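Local coordinates for putative Fe-S biosynthesis protein (Lactobacillus acidophilus, PDB 2QGO) that is of uncertain function but probably takes part in iron-sulphur cluster biosynthesis, at residues L4-L16 with V64-T76. Residues are numbered along the deposited sequence; the frame is centred on the assembly and turned at random.
Sequences LNIKFTDNAVDYL and VKIANEQNVKIYT
Gln-70 lays its side-chain amide against the backbone of Phe-8 and bonds to both of its polar atoms. OE1 of Gln-70 takes the N-H of Phe-8 N at 2.8 Å, an almost straight bond (177°) that meets a lone pair in the carbonyl plane. NE2 of Gln-70 gives a hydrogen to Phe-8 O, also at 2.8 Å, and that oxygen lies only 6° out of the amide plane. The amide thus serves the edge of strand 6-8 as a neighbouring backbone would. One water donates to OE1 of Gln-70 and to Ile-6 O, and accepts from Glu-69 N. CG2 of Val-13, on the helix that follows Thr-9, touches NE2 of Gln-70.

The Phe-8 side chain can be followed outward. Its CB lies 3.9 Å from Gln-70 OE1. With CG anti to the carbonyl carbon (chi1 -58°), the ring turns inward and keeps OE1 at its edge, near CD1. CE1 reaches CG2 of Val-72 at 3.8 Å. CZ, the far end, lies by CG1 of Val-72 and meets CD1 of Ile-74 at 4.1 Å, again at the ring edge. Were Gln-70 an alanine, Phe-8 N and O would probably lose both these mates, and a gap would open beside the ring.

Further along, Ile-6 and Ile-66 touch through their CG2 methyls, 3.6 Å apart. The backbones join there in a single parallel bridge between Asn-5 and Ala-67. Ile-6 N donates to Ala-67 O at 2.7 Å, and Ala-67 N donates to Leu-4 O at 3.1 Å.

Strands 6-8 and 64-65 are the outermost strands of one mixed sheet. The contact joins residues 4-8 to residues 66-74, which run on from strand 64-65, consistent with a curled sheet closing over an apolar core in this iron-sulphur cluster biosynthesis family fold.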
# COMPACT_ATOMS: atom_id res chain seq x y z
N LEU A 4 -5.81 8.01 -10.55
CA LEU A 4 -4.75 7.09 -10.05
C LEU A 4 -5.00 5.67 -10.54
O LEU A 4 -6.11 5.16 -10.44
CB LEU A 4 -4.73 7.02 -8.52
CG LEU A 4 -4.52 8.20 -7.59
CD1 LEU A 4 -3.17 8.84 -7.83
CD2 LEU A 4 -5.64 9.20 -7.79
N ASN A 5 -3.97 5.04 -11.07
CA ASN A 5 -4.12 3.66 -11.50
C ASN A 5 -2.82 2.96 -11.15
O ASN A 5 -1.76 3.60 -11.04
CB ASN A 5 -4.43 3.57 -12.99
CG ASN A 5 -3.25 3.89 -13.85
OD1 ASN A 5 -2.91 5.05 -14.07
ND2 ASN A 5 -2.58 2.84 -14.34
N ILE A 6 -2.89 1.65 -10.97
CA ILE A 6 -1.70 0.91 -10.60
C ILE A 6 -1.71 -0.49 -11.18
O ILE A 6 -2.77 -1.07 -11.42
CB ILE A 6 -1.58 0.81 -9.06
CG1 ILE A 6 -0.21 0.27 -8.66
CG2 ILE A 6 -2.68 -0.11 -8.51
CD1 ILE A 6 0.04 0.30 -7.15
N LYS A 7 -0.53 -1.04 -11.40
CA LYS A 7 -0.40 -2.40 -11.91
C LYS A 7 0.64 -3.12 -11.06
O LYS A 7 1.63 -2.51 -10.63
CB LYS A 7 0.04 -2.39 -13.39
CG LYS A 7 0.03 -3.78 -14.02
CD LYS A 7 0.06 -3.72 -15.54
CE LYS A 7 -0.33 -5.08 -16.15
NZ LYS A 7 -0.35 -5.04 -17.65
N PHE A 8 0.39 -4.40 -10.79
CA PHE A 8 1.31 -5.21 -9.99
C PHE A 8 1.96 -6.23 -10.92
O PHE A 8 1.26 -6.98 -11.61
CB PHE A 8 0.59 -5.97 -8.88
CG PHE A 8 -0.17 -5.10 -7.92
CD1 PHE A 8 -1.43 -4.61 -8.24
CD2 PHE A 8 0.37 -4.78 -6.68
CE1 PHE A 8 -2.15 -3.81 -7.34
CE2 PHE A 8 -0.34 -3.98 -5.76
CZ PHE A 8 -1.60 -3.50 -6.10
N THR A 9 3.29 -6.28 -10.95
CA THR A 9 3.98 -7.24 -11.80
C THR A 9 3.70 -8.66 -11.29
O THR A 9 3.15 -8.84 -10.20
CB THR A 9 5.51 -7.01 -11.79
OG1 THR A 9 6.04 -7.30 -10.49
CG2 THR A 9 5.83 -5.56 -12.15
N ASP A 10 4.08 -9.66 -12.08
CA ASP A 10 3.86 -11.04 -11.67
C ASP A 10 4.54 -11.35 -10.35
O ASP A 10 3.98 -12.03 -9.49
CB ASP A 10 4.36 -12.02 -12.75
CG ASP A 10 3.49 -12.01 -13.99
OD1 ASP A 10 2.25 -11.87 -13.85
OD2 ASP A 10 4.03 -12.17 -15.11
N ASN A 11 5.76 -10.86 -10.17
CA ASN A 11 6.51 -11.10 -8.94
C ASN A 11 5.88 -10.41 -7.74
O ASN A 11 5.93 -10.94 -6.63
CB ASN A 11 7.97 -10.67 -9.13
CG ASN A 11 8.71 -11.53 -10.15
OD1 ASN A 11 8.13 -12.43 -10.75
ND2 ASN A 11 9.99 -11.25 -10.35
N ALA A 12 5.29 -9.24 -7.95
CA ALA A 12 4.63 -8.53 -6.86
C ALA A 12 3.37 -9.31 -6.46
O ALA A 12 3.10 -9.51 -5.28
CB ALA A 12 4.26 -7.11 -7.29
N VAL A 13 2.61 -9.75 -7.47
CA VAL A 13 1.40 -10.52 -7.22
C VAL A 13 1.71 -11.81 -6.46
O VAL A 13 1.04 -12.15 -5.48
CB VAL A 13 0.69 -10.88 -8.55
CG1 VAL A 13 -0.37 -11.95 -8.31
CG2 VAL A 13 0.05 -9.63 -9.15
N ASP A 14 2.72 -12.54 -6.92
CA ASP A 14 3.12 -13.78 -6.26
C ASP A 14 3.47 -13.51 -4.81
O ASP A 14 3.02 -14.22 -3.91
CB ASP A 14 4.32 -14.41 -6.95
CG ASP A 14 3.95 -15.13 -8.22
OD1 ASP A 14 2.74 -15.36 -8.45
OD2 ASP A 14 4.88 -15.48 -8.98
N TYR A 15 4.26 -12.47 -4.59
CA TYR A 15 4.67 -12.11 -3.24
C TYR A 15 3.46 -11.80 -2.35
O TYR A 15 3.31 -12.36 -1.27
CB TYR A 15 5.63 -10.92 -3.29
CG TYR A 15 6.05 -10.42 -1.92
CD1 TYR A 15 6.92 -11.16 -1.12
CD2 TYR A 15 5.54 -9.23 -1.42
CE1 TYR A 15 7.27 -10.72 0.17
CE2 TYR A 15 5.88 -8.78 -0.14
CZ TYR A 15 6.74 -9.53 0.65
OH TYR A 15 7.05 -9.09 1.92
N LEU A 16 2.59 -10.91 -2.82
CA LEU A 16 1.41 -10.55 -2.04
C LEU A 16 0.63 -11.82 -1.68
O LEU A 16 0.05 -11.91 -0.59
CB LEU A 16 0.53 -9.58 -2.82
CG LEU A 16 1.22 -8.23 -3.11
CD1 LEU A 16 0.34 -7.35 -3.99
CD2 LEU A 16 1.54 -7.53 -1.81
N VAL A 64 -10.51 6.74 -1.37
CA VAL A 64 -10.13 6.85 -2.77
C VAL A 64 -9.59 5.56 -3.37
O VAL A 64 -8.58 5.02 -2.93
CB VAL A 64 -9.10 7.96 -2.96
CG1 VAL A 64 -8.86 8.18 -4.46
CG2 VAL A 64 -9.59 9.23 -2.29
N LYS A 65 -10.27 5.08 -4.41
CA LYS A 65 -9.87 3.86 -5.07
C LYS A 65 -8.78 4.08 -6.09
O LYS A 65 -8.79 5.06 -6.84
CB LYS A 65 -11.07 3.20 -5.75
CG LYS A 65 -12.12 2.71 -4.78
CD LYS A 65 -13.29 2.07 -5.51
CE LYS A 65 -14.30 1.48 -4.54
NZ LYS A 65 -15.51 0.95 -5.24
N ILE A 66 -7.81 3.17 -6.11
CA ILE A 66 -6.73 3.23 -7.07
C ILE A 66 -7.13 2.18 -8.08
O ILE A 66 -7.17 0.99 -7.77
CB ILE A 66 -5.38 2.88 -6.43
CG1 ILE A 66 -5.05 3.88 -5.32
CG2 ILE A 66 -4.28 2.92 -7.48
CD1 ILE A 66 -3.75 3.60 -4.57
N ALA A 67 -7.44 2.63 -9.29
CA ALA A 67 -7.85 1.74 -10.36
C ALA A 67 -6.75 0.77 -10.77
O ALA A 67 -5.57 1.10 -10.76
CB ALA A 67 -8.30 2.55 -11.56
N ASN A 68 -7.16 -0.45 -11.10
CA ASN A 68 -6.27 -1.51 -11.55
C ASN A 68 -7.14 -2.53 -12.27
O ASN A 68 -8.35 -2.56 -12.08
CB ASN A 68 -5.53 -2.18 -10.39
CG ASN A 68 -6.46 -2.82 -9.37
OD1 ASN A 68 -7.02 -2.13 -8.52
ND2 ASN A 68 -6.65 -4.14 -9.47
N GLU A 69 -6.51 -3.36 -13.09
CA GLU A 69 -7.24 -4.37 -13.84
C GLU A 69 -6.94 -5.74 -13.27
O GLU A 69 -7.14 -6.75 -13.94
CB GLU A 69 -6.82 -4.30 -15.30
CG GLU A 69 -6.64 -2.86 -15.78
CD GLU A 69 -7.14 -2.64 -17.19
OE1 GLU A 69 -6.61 -3.31 -18.11
OE2 GLU A 69 -8.04 -1.79 -17.38
N GLN A 70 -6.49 -5.78 -12.02
CA GLN A 70 -6.15 -7.04 -11.40
C GLN A 70 -7.06 -7.44 -10.23
O GLN A 70 -6.76 -8.38 -9.49
CB GLN A 70 -4.68 -7.02 -10.99
CG GLN A 70 -3.77 -7.08 -12.21
CD GLN A 70 -2.34 -6.69 -11.92
OE1 GLN A 70 -2.02 -5.51 -11.76
NE2 GLN A 70 -1.46 -7.68 -11.84
N ASN A 71 -8.17 -6.73 -10.09
CA ASN A 71 -9.16 -7.02 -9.05
C ASN A 71 -8.63 -6.84 -7.65
O ASN A 71 -9.04 -7.55 -6.73
CB ASN A 71 -9.68 -8.45 -9.22
CG ASN A 71 -10.26 -8.68 -10.58
OD1 ASN A 71 -11.31 -8.13 -10.91
ND2 ASN A 71 -9.57 -9.47 -11.39
N VAL A 72 -7.71 -5.90 -7.48
CA VAL A 72 -7.14 -5.63 -6.17
C VAL A 72 -7.92 -4.49 -5.54
O VAL A 72 -8.13 -3.45 -6.16
CB VAL A 72 -5.65 -5.25 -6.29
CG1 VAL A 72 -5.09 -4.89 -4.92
CG2 VAL A 72 -4.87 -6.40 -6.90
N LYS A 73 -8.37 -4.69 -4.31
CA LYS A 73 -9.11 -3.66 -3.60
C LYS A 73 -8.09 -2.78 -2.89
O LYS A 73 -7.79 -2.98 -1.71
CB LYS A 73 -10.06 -4.30 -2.59
CG LYS A 73 -11.07 -5.23 -3.25
CD LYS A 73 -11.91 -5.97 -2.23
CE LYS A 73 -12.97 -6.79 -2.90
NZ LYS A 73 -13.78 -7.56 -1.91
N ILE A 74 -7.54 -1.82 -3.62
CA ILE A 74 -6.52 -0.91 -3.09
C ILE A 74 -7.02 0.52 -3.01
O ILE A 74 -7.60 1.04 -3.95
CB ILE A 74 -5.21 -0.99 -3.93
CG1 ILE A 74 -4.18 0.01 -3.41
CG2 ILE A 74 -5.51 -0.76 -5.42
CD1 ILE A 74 -2.78 -0.20 -3.96
N TYR A 75 -6.77 1.15 -1.87
CA TYR A 75 -7.21 2.52 -1.60
C TYR A 75 -6.10 3.46 -1.13
O TYR A 75 -4.97 3.04 -0.89
CB TYR A 75 -8.28 2.50 -0.51
CG TYR A 75 -9.53 1.74 -0.86
CD1 TYR A 75 -10.70 2.42 -1.18
CD2 TYR A 75 -9.56 0.35 -0.86
CE1 TYR A 75 -11.87 1.73 -1.50
CE2 TYR A 75 -10.73 -0.36 -1.19
CZ TYR A 75 -11.89 0.35 -1.51
OH TYR A 75 -13.06 -0.31 -1.83
N THR A 76 -6.47 4.73 -0.99
CA THR A 76 -5.57 5.77 -0.50
C THR A 76 -6.43 6.94 -0.03
O THR A 76 -7.66 6.85 -0.03
CB THR A 76 -4.58 6.24 -1.59
OG1 THR A 76 -3.52 6.96 -0.97
CG2 THR A 76 -5.28 7.13 -2.60
O HOH W 1 -3.66 -3.39 -13.11